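Local coordinates for endoglucanase E (Clostridium thermocellum, PDB 2WAO), which probably removes acetyl groups from plant cell-wall polysaccharides through its family 2 carbohydrate esterase domain, whose active site also binds cellulose chains, at residues Thr162-Leu166 with Leu323-Lys328; Glu122-Ile128 with Tyr212-Val218; Thr133-Glu139 with Asn151-Ser157. The contacts are given in a common frame with arbitrary orientation. Where two conformers were deposited one is given. Residues are numbered along the deposited sequence.

Contact 1 (Thr162-Leu166 with Leu323-Lys328). With FMT (formic acid), chain I.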
loop_
_atom_site.group_PDB
_atom_site.type_symbol
_atom_site.label_atom_id
_atom_site.label_comp_id
_atom_site.label_asym_id
_atom_site.label_seq_id
_atom_site.Cartn_x
_atom_site.Cartn_y
_atom_site.Cartn_z
ATOM N N THR A 162 2.089 -10.168 -0.431
ATOM C CA THR A 162 3.212 -10.521 0.504
ATOM C C THR A 162 2.676 -10.544 1.961
ATOM O O THR A 162 2.949 -11.465 2.723
ATOM C CB THR A 162 4.380 -9.495 0.334
ATOM O OG1 THR A 162 4.963 -9.655 -0.977
ATOM C CG2 THR A 162 5.505 -9.720 1.386
ATOM N N ALA A 163 1.893 -9.534 2.329
ATOM C CA ALA A 163 1.327 -9.496 3.667
ATOM C C ALA A 163 0.409 -10.705 3.921
ATOM O O ALA A 163 0.513 -11.320 4.987
ATOM C CB ALA A 163 0.612 -8.159 3.954
ATOM N N ARG A 164 -0.446 -11.055 2.955
ATOM C CA ARG A 164 -1.322 -12.221 3.145
ATOM C C ARG A 164 -0.427 -13.472 3.213
ATOM O O ARG A 164 -0.683 -14.325 4.078
ATOM C CB ARG A 164 -2.370 -12.345 2.032
ATOM C CG ARG A 164 -3.456 -11.348 2.117
ATOM C CD ARG A 164 -4.596 -11.686 1.158
ATOM N NE ARG A 164 -4.210 -11.692 -0.253
ATOM C CZ ARG A 164 -4.220 -10.616 -1.051
ATOM N NH1 ARG A 164 -4.531 -9.400 -0.576
ATOM N NH2 ARG A 164 -3.871 -10.750 -2.312
ATOM N N ASN A 165 0.602 -13.576 2.373
ATOM C CA ASN A 165 1.515 -14.751 2.384
ATOM C C ASN A 165 2.098 -14.943 3.787
ATOM O O ASN A 165 2.231 -16.076 4.258
ATOM C CB ASN A 165 2.721 -14.616 1.414
ATOM C CG ASN A 165 2.361 -14.793 -0.072
ATOM O OD1 ASN A 165 3.152 -14.399 -0.978
ATOM N ND2 ASN A 165 1.201 -15.352 -0.337
ATOM N N LEU A 166 2.431 -13.829 4.455
ATOM C CA LEU A 166 3.093 -13.849 5.771
ATOM C C LEU A 166 2.172 -13.794 6.976
ATOM O O LEU A 166 2.654 -13.772 8.122
ATOM C CB LEU A 166 4.111 -12.701 5.879
ATOM C CG LEU A 166 5.244 -12.714 4.842
ATOM C CD1 LEU A 166 5.923 -11.351 4.789
ATOM C CD2 LEU A 166 6.262 -13.805 5.076
ATOM N N LEU A 323 9.714 -11.271 -2.576
ATOM C CA LEU A 323 9.776 -10.479 -1.342
ATOM C C LEU A 323 9.388 -11.317 -0.089
ATOM O O LEU A 323 9.976 -11.135 1.014
ATOM C CB LEU A 323 8.896 -9.231 -1.456
ATOM C CG LEU A 323 8.841 -8.337 -0.202
ATOM C CD1 LEU A 323 10.274 -7.729 0.062
ATOM C CD2 LEU A 323 7.793 -7.214 -0.358
ATOM N N THR A 324 8.415 -12.211 -0.276
ATOM C CA THR A 324 7.934 -13.106 0.780
ATOM C C THR A 324 9.134 -13.946 1.211
ATOM O O THR A 324 9.360 -14.073 2.413
ATOM C CB THR A 324 6.699 -13.977 0.333
ATOM O OG1 THR A 324 5.574 -13.096 0.142
ATOM C CG2 THR A 324 6.304 -15.039 1.420
ATOM N N ALA A 325 9.871 -14.512 0.241
ATOM C CA ALA A 325 11.009 -15.385 0.581
ATOM C C ALA A 325 12.122 -14.590 1.304
ATOM O O ALA A 325 12.699 -15.108 2.261
ATOM C CB ALA A 325 11.543 -16.126 -0.651
ATOM N N GLU A 326 12.428 -13.358 0.869
ATOM C CA GLU A 326 13.416 -12.473 1.545
ATOM C C GLU A 326 13.049 -12.189 3.037
ATOM O O GLU A 326 13.862 -12.328 3.971
ATOM C CB GLU A 326 13.491 -11.126 0.794
ATOM C CG GLU A 326 14.114 -11.150 -0.641
ATOM C CD GLU A 326 15.623 -11.495 -0.693
ATOM O OE1 GLU A 326 16.338 -11.326 0.315
ATOM O OE2 GLU A 326 16.085 -11.929 -1.766
ATOM N N ILE A 327 11.807 -11.803 3.250
ATOM C CA ILE A 327 11.340 -11.501 4.607
ATOM C C ILE A 327 11.323 -12.789 5.469
ATOM O O ILE A 327 11.799 -12.777 6.608
ATOM C CB ILE A 327 9.999 -10.806 4.590
ATOM C CG1 ILE A 327 10.145 -9.433 3.933
ATOM C CG2 ILE A 327 9.488 -10.640 6.019
ATOM C CD1 ILE A 327 8.781 -8.803 3.536
ATOM N N LYS A 328 10.849 -13.895 4.905
ATOM C CA LYS A 328 10.858 -15.176 5.646
ATOM C C LYS A 328 12.270 -15.516 6.128
ATOM O O LYS A 328 12.446 -15.896 7.280
ATOM C CB LYS A 328 10.348 -16.344 4.777
ATOM C CG LYS A 328 8.855 -16.444 4.735
ATOM C CD LYS A 328 8.431 -17.685 3.924
ATOM C CE LYS A 328 6.923 -17.877 4.061
ATOM N NZ LYS A 328 6.389 -18.805 2.990
HETATM C C FMT I . -2.751 -14.111 -2.387
HETATM O O1 FMT I . -3.233 -13.435 -3.329
HETATM O O2 FMT I . -3.222 -14.211 -1.223
#
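Two threonines let a pair of helices approach closely: T162 and T324 face each other with their CA atoms only 5.4 Å apart, and T324 OG1 lies 3.5 Å from T162 CA. Both hydroxyls also bond back into their own helices, T162 OG1 to Y158 O and T324 OG1 to A320 O. N165 OD1 lies 3.0 Å from T324 OG1 as well, so the single T324 proton has two acceptors to choose from. Much of the rest of the contact is apolar. L166 CD1 meets I327 CG2 at 3.8 Å, L166 CD2 rests 3.7 Å from K328 CG, and T162 CG2 is 4.0 Å from I327 CD1. Elsewhere R164 holds a formate, probably from the crystallisation liquor, through NE to O2 and NH2 to O1, both 2.9 Å. L166 on I125 and L323 on F127 also set the helices against the parallel sheet. With acceptors inside their own helices, the buried threonine hydroxyls are satisfied, and the helices meet mainly by close packing.

Contact 2 (Glu122-Ile128 with Tyr212-Val218)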
loop_
_atom_site.group_PDB
_atom_site.type_symbol
_atom_site.label_atom_id
_atom_site.label_comp_id
_atom_site.label_asym_id
_atom_site.label_seq_id
_atom_site.Cartn_x
_atom_site.Cartn_y
_atom_site.Cartn_z
ATOM N N GLU A 122 -0.209 -10.158 14.775
ATOM C CA GLU A 122 1.019 -9.762 15.457
ATOM C C GLU A 122 2.106 -9.263 14.488
ATOM O O GLU A 122 2.859 -8.347 14.820
ATOM C CB GLU A 122 1.547 -10.951 16.268
ATOM C CG GLU A 122 0.546 -11.408 17.333
ATOM C CD GLU A 122 0.542 -10.514 18.579
ATOM O OE1 GLU A 122 1.550 -9.776 18.804
ATOM O OE2 GLU A 122 -0.462 -10.567 19.350
ATOM N N ARG A 123 2.154 -9.859 13.300
ATOM C CA ARG A 123 3.143 -9.492 12.274
ATOM C C ARG A 123 2.617 -8.279 11.560
ATOM O O ARG A 123 1.418 -8.216 11.182
ATOM C CB ARG A 123 3.348 -10.637 11.279
ATOM C CG ARG A 123 3.915 -11.898 11.962
ATOM C CD ARG A 123 3.937 -13.001 10.994
ATOM N NE ARG A 123 4.699 -14.155 11.499
ATOM C CZ ARG A 123 4.844 -15.286 10.812
ATOM N NH1 ARG A 123 4.271 -15.426 9.628
ATOM N NH2 ARG A 123 5.561 -16.294 11.311
ATOM N N LYS A 124 3.501 -7.305 11.397
ATOM C CA LYS A 124 3.110 -5.996 10.858
ATOM C C LYS A 124 4.200 -5.506 9.900
ATOM O O LYS A 124 5.410 -5.551 10.216
ATOM C CB LYS A 124 2.953 -4.963 11.962
ATOM C CG LYS A 124 1.808 -5.227 12.933
ATOM C CD LYS A 124 1.937 -4.237 14.088
ATOM C CE LYS A 124 0.699 -4.230 14.965
ATOM N NZ LYS A 124 0.722 -5.472 15.771
ATOM N N ILE A 125 3.760 -4.973 8.767
ATOM C CA ILE A 125 4.691 -4.461 7.724
ATOM C C ILE A 125 4.217 -3.047 7.361
ATOM O O ILE A 125 3.000 -2.786 7.355
ATOM C CB ILE A 125 4.655 -5.348 6.472
ATOM C CG1 ILE A 125 4.806 -6.820 6.842
ATOM C CG2 ILE A 125 5.732 -4.907 5.460
ATOM C CD1 ILE A 125 4.672 -7.777 5.647
ATOM N N GLU A 126 5.145 -2.124 7.120
ATOM C CA GLU A 126 4.794 -0.847 6.480
ATOM C C GLU A 126 5.529 -0.837 5.141
ATOM O O GLU A 126 6.744 -1.091 5.076
ATOM C CB GLU A 126 5.237 0.341 7.312
ATOM C CG GLU A 126 4.894 1.707 6.689
ATOM C CD GLU A 126 5.162 2.835 7.658
ATOM O OE1 GLU A 126 6.319 3.002 8.046
ATOM O OE2 GLU A 126 4.218 3.576 8.016
ATOM N N PHE A 127 4.790 -0.470 4.092
ATOM C CA PHE A 127 5.361 -0.313 2.764
ATOM C C PHE A 127 5.406 1.173 2.489
ATOM O O PHE A 127 4.434 1.917 2.811
ATOM C CB PHE A 127 4.433 -0.970 1.739
ATOM C CG PHE A 127 4.468 -2.464 1.786
ATOM C CD1 PHE A 127 5.327 -3.154 0.921
ATOM C CD2 PHE A 127 3.662 -3.173 2.689
ATOM C CE1 PHE A 127 5.417 -4.552 0.975
ATOM C CE2 PHE A 127 3.737 -4.602 2.726
ATOM C CZ PHE A 127 4.625 -5.244 1.871
ATOM N N ILE A 128 6.505 1.624 1.895
ATOM C CA ILE A 128 6.628 3.054 1.507
ATOM C C ILE A 128 6.955 3.081 0.029
ATOM O O ILE A 128 7.984 2.577 -0.368
ATOM C CB ILE A 128 7.779 3.738 2.323
ATOM C CG1 ILE A 128 7.524 3.606 3.825
ATOM C CG2 ILE A 128 7.935 5.263 1.934
ATOM C CD1 ILE A 128 8.723 4.087 4.719
ATOM N N TYR A 212 1.423 2.072 15.431
ATOM C CA TYR A 212 1.639 0.899 14.569
ATOM C C TYR A 212 3.130 0.723 14.399
ATOM O O TYR A 212 3.765 1.516 13.695
ATOM C CB TYR A 212 0.958 1.112 13.205
ATOM C CG TYR A 212 0.996 -0.096 12.256
ATOM C CD1 TYR A 212 -0.004 -1.094 12.313
ATOM C CD2 TYR A 212 1.994 -0.205 11.289
ATOM C CE1 TYR A 212 0.014 -2.202 11.409
ATOM C CE2 TYR A 212 2.007 -1.291 10.378
ATOM C CZ TYR A 212 1.037 -2.299 10.478
ATOM O OH TYR A 212 1.047 -3.362 9.556
ATOM N N VAL A 213 3.702 -0.278 15.074
ATOM C CA VAL A 213 5.153 -0.452 15.002
ATOM C C VAL A 213 5.465 -1.756 14.255
ATOM O O VAL A 213 5.393 -2.830 14.828
ATOM C CB VAL A 213 5.797 -0.410 16.406
ATOM C CG1 VAL A 213 7.327 -0.639 16.298
ATOM C CG2 VAL A 213 5.483 0.950 17.066
ATOM N N PRO A 214 5.798 -1.667 12.968
ATOM C CA PRO A 214 5.975 -2.896 12.158
ATOM C C PRO A 214 7.360 -3.511 12.489
ATOM O O PRO A 214 8.296 -2.759 12.895
ATOM C CB PRO A 214 5.943 -2.340 10.721
ATOM C CG PRO A 214 6.574 -0.999 10.855
ATOM C CD PRO A 214 6.046 -0.449 12.165
ATOM N N GLN A 215 7.493 -4.834 12.300
ATOM C CA GLN A 215 8.772 -5.496 12.403
ATOM C C GLN A 215 9.500 -5.380 11.065
ATOM O O GLN A 215 10.698 -5.626 11.004
ATOM C CB GLN A 215 8.611 -6.979 12.793
ATOM C CG GLN A 215 7.874 -7.194 14.127
ATOM C CD GLN A 215 6.374 -7.335 13.993
ATOM O OE1 GLN A 215 5.841 -7.348 12.914
ATOM N NE2 GLN A 215 5.689 -7.443 15.117
ATOM N N VAL A 216 8.756 -5.042 9.984
ATOM C CA VAL A 216 9.355 -5.001 8.645
ATOM C C VAL A 216 8.883 -3.718 7.972
ATOM O O VAL A 216 7.697 -3.408 8.026
ATOM C CB VAL A 216 8.845 -6.166 7.752
ATOM C CG1 VAL A 216 9.459 -6.079 6.342
ATOM C CG2 VAL A 216 9.254 -7.500 8.352
ATOM N N VAL A 217 9.809 -3.030 7.300
ATOM C CA VAL A 217 9.463 -1.902 6.441
ATOM C C VAL A 217 10.053 -2.250 5.061
ATOM O O VAL A 217 11.188 -2.667 4.974
ATOM C CB VAL A 217 10.039 -0.563 6.991
ATOM C CG1 VAL A 217 9.729 0.648 6.039
ATOM C CG2 VAL A 217 9.478 -0.290 8.392
ATOM N N VAL A 218 9.281 -2.032 4.002
ATOM C CA VAL A 218 9.697 -2.247 2.624
ATOM C C VAL A 218 9.619 -0.896 1.913
ATOM O O VAL A 218 8.561 -0.242 1.904
ATOM C CB VAL A 218 8.779 -3.318 1.933
ATOM C CG1 VAL A 218 9.177 -3.532 0.459
ATOM C CG2 VAL A 218 8.845 -4.673 2.685
#
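Backbone hydrogen bonds join the two strands in parallel register: E126 N to V216 O (3.0 Å), V218 N to E126 O (2.9 Å) and I128 N to V218 O (2.8 Å). Before strand 216-218 begins, the Q215 side chain takes over the pairing, its OE1 accepting from K124 N (2.8 Å) and its NE2 donating to E122 O (3.0 Å). K124 O receives only weak bonds, from Q215 N (3.0 Å) and V216 N (3.4 Å). Y212 OH donates to I125 O at 3.0 Å and is also bonded to S169. These are the second and third (central) of five strands in the parallel sheet of the SGNH-hydrolase fold, with strand 168-174 bonded to the other edge of 123-128. I125, F127, V216 and V218 share a face covered by helix 313-331 and, at I125, by L166: I125 CG2 meets V216 CG1 at 4.0 Å, and F127 CD1 meets V218 CB at 3.6 Å. On the reverse, I128 CD1 touches V217 CG1 (3.8 Å), the E126 carboxylate salt-bridges R16 and accepts hydrogen bonds from Y196 and Y251, and K124 CD makes a CH-pi contact over the Y212 ring, 4.2 Å from its centroid.

Contact 3 (Thr133-Glu139 with Asn151-Ser157). With BGC (beta-D-glucopyranose), chain B; BGC (beta-D-glucopyranose), chain C.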
loop_
_atom_site.group_PDB
_atom_site.type_symbol
_atom_site.label_atom_id
_atom_site.label_comp_id
_atom_site.label_asym_id
_atom_site.label_seq_id
_atom_site.Cartn_x
_atom_site.Cartn_y
_atom_site.Cartn_z
ATOM N N THR A 133 3.636 0.426 -5.741
ATOM C CA THR A 133 2.994 -0.091 -4.505
ATOM C C THR A 133 1.536 0.248 -4.344
ATOM O O THR A 133 0.766 -0.520 -3.764
ATOM C CB THR A 133 3.929 -0.125 -3.214
ATOM O OG1 THR A 133 3.305 0.262 -1.967
ATOM C CG2 THR A 133 5.259 0.277 -3.430
ATOM N N CYS A 134 1.125 1.323 -4.991
ATOM C CA CYS A 134 -0.315 1.642 -5.210
ATOM C C CYS A 134 -1.034 0.619 -6.123
ATOM O O CYS A 134 -2.272 0.578 -6.139
ATOM C CB CYS A 134 -0.436 3.052 -5.838
ATOM S SG CYS A 134 -0.032 4.375 -4.660
ATOM N N ALA A 135 -0.263 -0.162 -6.893
ATOM C CA ALA A 135 -0.793 -1.077 -7.921
ATOM C C ALA A 135 -1.553 -0.288 -9.017
ATOM O O ALA A 135 -2.536 -0.808 -9.564
ATOM C CB ALA A 135 -1.723 -2.147 -7.327
ATOM N N TYR A 136 -1.116 0.950 -9.286
ATOM C CA TYR A 136 -1.549 1.733 -10.470
ATOM C C TYR A 136 -1.690 0.802 -11.693
ATOM O O TYR A 136 -0.735 0.096 -12.101
ATOM C CB TYR A 136 -0.468 2.786 -10.732
ATOM C CG TYR A 136 -0.615 3.769 -11.889
ATOM C CD1 TYR A 136 -0.475 5.146 -11.648
ATOM C CD2 TYR A 136 -0.761 3.337 -13.208
ATOM C CE1 TYR A 136 -0.541 6.047 -12.658
ATOM C CE2 TYR A 136 -0.862 4.284 -14.283
ATOM C CZ TYR A 136 -0.695 5.612 -13.981
ATOM O OH TYR A 136 -0.725 6.557 -14.979
ATOM N N GLY A 137 -2.906 0.766 -12.238
ATOM C CA GLY A 137 -3.122 0.138 -13.559
ATOM C C GLY A 137 -3.065 -1.377 -13.593
ATOM O O GLY A 137 -3.065 -1.965 -14.698
ATOM N N ASN A 138 -2.999 -2.031 -12.422
ATOM C CA ASN A 138 -2.704 -3.482 -12.410
ATOM C C ASN A 138 -3.829 -4.366 -12.992
ATOM O O ASN A 138 -3.574 -5.525 -13.389
ATOM C CB ASN A 138 -2.143 -3.982 -11.054
ATOM C CG ASN A 138 -3.215 -4.119 -9.991
ATOM O OD1 ASN A 138 -4.276 -3.502 -10.104
ATOM N ND2 ASN A 138 -2.942 -4.917 -8.931
ATOM N N GLU A 139 -5.042 -3.817 -13.121
ATOM C CA GLU A 139 -6.123 -4.582 -13.787
ATOM C C GLU A 139 -6.370 -4.130 -15.240
ATOM O O GLU A 139 -7.258 -4.664 -15.951
ATOM C CB GLU A 139 -7.401 -4.576 -12.936
ATOM C CG GLU A 139 -7.153 -5.245 -11.588
ATOM C CD GLU A 139 -8.420 -5.566 -10.822
ATOM O OE1 GLU A 139 -9.418 -4.831 -10.958
ATOM O OE2 GLU A 139 -8.397 -6.577 -10.088
ATOM N N ASN A 151 -9.144 0.550 -12.453
ATOM C CA ASN A 151 -8.124 -0.488 -12.714
ATOM C C ASN A 151 -6.974 -0.567 -11.677
ATOM O O ASN A 151 -5.966 -1.291 -11.857
ATOM C CB ASN A 151 -7.587 -0.299 -14.140
ATOM C CG ASN A 151 -8.500 -0.953 -15.191
ATOM O OD1 ASN A 151 -9.317 -1.825 -14.869
ATOM N ND2 ASN A 151 -8.350 -0.538 -16.430
ATOM N N GLU A 152 -7.098 0.199 -10.594
ATOM C CA GLU A 152 -6.040 0.213 -9.595
ATOM C C GLU A 152 -6.481 -0.678 -8.445
ATOM O O GLU A 152 -7.263 -0.267 -7.599
ATOM C CB GLU A 152 -5.823 1.660 -9.087
ATOM C CG GLU A 152 -4.786 1.807 -7.943
ATOM C CD GLU A 152 -4.498 3.291 -7.652
ATOM O OE1 GLU A 152 -5.434 3.995 -7.154
ATOM O OE2 GLU A 152 -3.336 3.734 -7.938
ATOM N N ASN A 153 -5.978 -1.894 -8.407
ATOM C CA ASN A 153 -6.374 -2.830 -7.377
ATOM C C ASN A 153 -5.235 -3.149 -6.383
ATOM O O ASN A 153 -4.497 -4.163 -6.538
ATOM C CB ASN A 153 -6.927 -4.116 -8.022
ATOM C CG ASN A 153 -7.366 -5.132 -7.006
ATOM O OD1 ASN A 153 -7.679 -6.291 -7.349
ATOM N ND2 ASN A 153 -7.479 -4.707 -5.762
ATOM N N SER A 154 -5.157 -2.328 -5.317
ATOM C CA SER A 154 -4.130 -2.568 -4.288
ATOM C C SER A 154 -4.267 -3.906 -3.546
ATOM O O SER A 154 -3.306 -4.345 -2.920
ATOM C CB SER A 154 -4.035 -1.431 -3.276
ATOM O OG SER A 154 -5.275 -1.320 -2.621
ATOM N N TYR A 155 -5.443 -4.531 -3.604
ATOM C CA TYR A 155 -5.606 -5.866 -2.977
ATOM C C TYR A 155 -4.685 -6.873 -3.673
ATOM O O TYR A 155 -4.261 -7.850 -3.051
ATOM C CB TYR A 155 -7.064 -6.367 -3.083
ATOM C CG TYR A 155 -7.363 -7.612 -2.234
ATOM C CD1 TYR A 155 -7.497 -7.502 -0.844
ATOM C CD2 TYR A 155 -7.495 -8.881 -2.830
ATOM C CE1 TYR A 155 -7.789 -8.607 -0.069
ATOM C CE2 TYR A 155 -7.783 -10.007 -2.063
ATOM C CZ TYR A 155 -7.943 -9.849 -0.688
ATOM O OH TYR A 155 -8.229 -10.938 0.078
ATOM N N MET A 156 -4.384 -6.636 -4.963
ATOM C CA MET A 156 -3.497 -7.532 -5.739
ATOM C C MET A 156 -2.122 -6.852 -6.031
ATOM O O MET A 156 -1.445 -7.147 -7.031
ATOM C CB MET A 156 -4.185 -8.065 -6.996
ATOM C CG MET A 156 -5.374 -9.022 -6.695
ATOM S SD MET A 156 -4.859 -10.452 -5.702
ATOM C CE MET A 156 -3.913 -11.363 -6.908
ATOM N N SER A 157 -1.740 -5.900 -5.158
ATOM C CA SER A 157 -0.374 -5.359 -5.192
ATOM C C SER A 157 0.578 -6.399 -4.613
ATOM O O SER A 157 0.178 -7.264 -3.800
ATOM C CB SER A 157 -0.268 -4.079 -4.372
ATOM O OG SER A 157 -0.309 -4.370 -2.989
HETATM C C2 BGC B . 2.242 8.136 -16.670
HETATM C C3 BGC B . 1.925 9.323 -15.771
HETATM C C4 BGC B . 2.025 8.899 -14.302
HETATM C C5 BGC B . 3.422 8.289 -14.052
HETATM C C6 BGC B . 3.710 7.892 -12.591
HETATM C C1 BGC B . 3.597 7.547 -16.289
HETATM O O2 BGC B . 2.185 8.552 -18.038
HETATM O O3 BGC B . 0.601 9.798 -16.053
HETATM O O4 BGC B . 1.948 10.086 -13.685
HETATM O O5 BGC B . 3.593 7.173 -14.924
HETATM O O6 BGC B . 2.761 6.921 -12.187
HETATM C C2 BGC C . 1.294 11.437 -11.780
HETATM C C3 BGC C . 0.222 11.556 -10.690
HETATM C C4 BGC C . -1.172 11.268 -11.251
HETATM C C5 BGC C . -1.160 9.890 -11.881
HETATM C C6 BGC C . -2.553 9.449 -12.364
HETATM C C1 BGC C . 1.097 10.132 -12.544
HETATM O O2 BGC C . 2.605 11.510 -11.238
HETATM O O3 BGC C . 0.311 12.806 -10.037
HETATM O O4 BGC C . -2.111 11.248 -10.194
HETATM O O5 BGC C . -0.249 10.008 -12.962
HETATM O O6 BGC C . -2.833 10.000 -13.623
HETATM O O HOH W 1 -10.593 -3.492 -13.230
#
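The carboxamide of N138 lies along the backbone of N153 and bonds to it twice: N153 N donates to N138 OD1 (2.9 Å), and N138 ND2 donates to N153 O (3.0 Å). A weak third bond runs from N138 ND2 to M156 O at 3.3 Å. One residue on, E139 N donates to N151 O (3.0 Å), while the E139 carboxylate pairs with R94. N138 is brought into place by a type II beta turn, A135 to N138, closed by N138 N to A135 O (3.1 Å), with G137 at positive phi; A135 itself ends helix 131-134 in a Schellman motif. In this GDSL-family esterase the turn carries Y136 into the glycan pocket. There its ring stacks on H310, its OH bonds to D308, and Y136 CE1 comes within 3.4 Å of O6 of the chain B glucose. Beneath the turn, A135 CB packs 3.8 Å from S157 CB and 3.5 Å from N153 O. S157 is the N-cap of helix 158-165, its OG bonded to A160 N.

Overall arrangement
All three contacts belong to the SGNH-hydrolase part of the chain. Strand 123-129 leads into helix 131-134, so contact 2 runs straight into contact 3, which is nested within the loop that contact 2 closes. Helix 158-165 follows and opens contact 1, whose second half, on helix 313-331, comes near the C-terminus. Contacts 1 and 2 have centres about 12 Å apart and share a layer interface, helices against parallel sheet, reinforced by R123 NH1 to L166 O. Contact 3 lies about 18 Å from the centre of contact 1 and 20 Å from that of contact 2, tied to the former through R164 and Y155. Only contact 3, through Y136, reaches the glycan pocket; the others pack helices and sheet.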